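Local coordinates for protein P450 epoxidase (Sorangium cellulosum, PDB 1Q5D) that belongs to the cytochrome P450 family of haem proteins, with a largely helical fold built around a bound haem, at residues V164-E167 / C168-K171. Sequence-based numbering, arbitrary orientation.
Sequences VPAE and CDEK
The carbonyl oxygen of Glu167 is gripped by two waters: water 1 donates to Glu167 O (2.8 Å) and accepts from Lys171 N, while water 2 also donates to Glu167 O and accepts from Glu170 N, 2.9 Å away. Solvent thus stands in where the first turn of helix 169-182 has no direct bond from these two amides to Glu167 O. Just before it, the chain winds as a 3-10 turn closed by two i to i+3 bonds. Cys168 N reaches Pro165 O at 3.0 Å, and Asp169 N meets Ala166 O at 3.2 Å. Val164, buried against Val212 of helix 195-218, sends CG1, anti to its own backbone N (chi1 174°), against Cys168 CB at 3.6 Å. Asp169 lays its carboxylate beside Ala166, OD1 lying 4.2 Å from Ala166 CB, but its polar end is held from helix 154-161, by a salt bridge from OD1 to Arg156 and a hydrogen bond between OD2 and Ser159 OG. This is a 3-10 lead-in to a helix at the surface of the P450 fold. With Arg156 also bonded to Val164 O, the charge pair ties the beginning of one helix to the preceding one, while water completes the exposed turn.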
loop_
_atom_site.group_PDB
_atom_site.type_symbol
_atom_site.label_atom_id
_atom_site.label_comp_id
_atom_site.label_asym_id
_atom_site.label_seq_id
_atom_site.Cartn_x
_atom_site.Cartn_y
_atom_site.Cartn_z
ATOM N N VAL A 164 1.276 15.544 -13.946
ATOM C CA VAL A 164 2.527 15.164 -14.587
ATOM C C VAL A 164 2.171 14.435 -15.878
ATOM O O VAL A 164 1.260 13.628 -15.893
ATOM C CB VAL A 164 3.366 14.247 -13.656
ATOM C CG1 VAL A 164 4.606 13.715 -14.358
ATOM C CG2 VAL A 164 3.748 14.975 -12.400
ATOM N N PRO A 165 2.864 14.745 -16.968
ATOM C CA PRO A 165 2.606 14.110 -18.274
ATOM C C PRO A 165 2.770 12.589 -18.250
ATOM O O PRO A 165 3.648 12.084 -17.544
ATOM C CB PRO A 165 3.683 14.723 -19.181
ATOM C CG PRO A 165 4.073 16.000 -18.502
ATOM C CD PRO A 165 3.945 15.750 -17.028
ATOM N N ALA A 166 1.954 11.871 -19.022
ATOM C CA ALA A 166 2.016 10.408 -19.068
ATOM C C ALA A 166 3.409 9.899 -19.450
ATOM O O ALA A 166 3.753 8.734 -19.209
ATOM C CB ALA A 166 0.953 9.851 -20.019
ATOM N N GLU A 167 4.212 10.785 -20.035
ATOM C CA GLU A 167 5.559 10.439 -20.460
ATOM C C GLU A 167 6.450 10.040 -19.274
ATOM O O GLU A 167 7.318 9.181 -19.410
ATOM C CB GLU A 167 6.178 11.618 -21.215
ATOM C CG GLU A 167 7.464 11.292 -21.954
ATOM C CD GLU A 167 8.268 12.535 -22.296
ATOM O OE1 GLU A 167 9.340 12.386 -22.921
ATOM O OE2 GLU A 167 7.832 13.659 -21.946
ATOM N N CYS A 168 6.218 10.666 -18.123
ATOM C CA CYS A 168 7.027 10.453 -16.918
ATOM C C CYS A 168 6.564 9.286 -16.054
ATOM O O CYS A 168 7.162 8.996 -15.014
ATOM C CB CYS A 168 7.004 11.705 -16.048
ATOM S SG CYS A 168 7.552 13.212 -16.869
ATOM N N ASP A 169 5.504 8.624 -16.479
ATOM C CA ASP A 169 4.877 7.602 -15.652
ATOM C C ASP A 169 5.826 6.469 -15.290
ATOM O O ASP A 169 5.946 6.109 -14.124
ATOM C CB ASP A 169 3.640 7.054 -16.343
ATOM C CG ASP A 169 2.419 7.935 -16.124
ATOM O OD1 ASP A 169 1.331 7.538 -16.561
ATOM O OD2 ASP A 169 2.453 9.038 -15.539
ATOM N N GLU A 170 6.494 5.914 -16.295
ATOM C CA GLU A 170 7.369 4.764 -16.095
ATOM C C GLU A 170 8.511 5.071 -15.145
ATOM O O GLU A 170 8.854 4.248 -14.303
ATOM C CB GLU A 170 7.905 4.245 -17.433
ATOM C CG GLU A 170 6.991 3.218 -18.089
ATOM C CD GLU A 170 6.700 2.042 -17.178
ATOM O OE1 GLU A 170 7.652 1.533 -16.540
ATOM O OE2 GLU A 170 5.518 1.624 -17.092
ATOM N N LYS A 171 9.089 6.259 -15.273
ATOM C CA LYS A 171 10.178 6.665 -14.397
ATOM C C LYS A 171 9.710 6.885 -12.962
ATOM O O LYS A 171 10.411 6.529 -12.007
ATOM C CB LYS A 171 10.861 7.920 -14.932
ATOM C CG LYS A 171 11.767 7.644 -16.131
ATOM C CD LYS A 171 12.777 8.768 -16.351
ATOM C CE LYS A 171 12.207 9.866 -17.241
ATOM N NZ LYS A 171 13.308 10.703 -17.847
HETATM O O HOH W 1 9.058 7.681 -17.770
HETATM O O HOH W 2 5.870 6.510 -19.042
#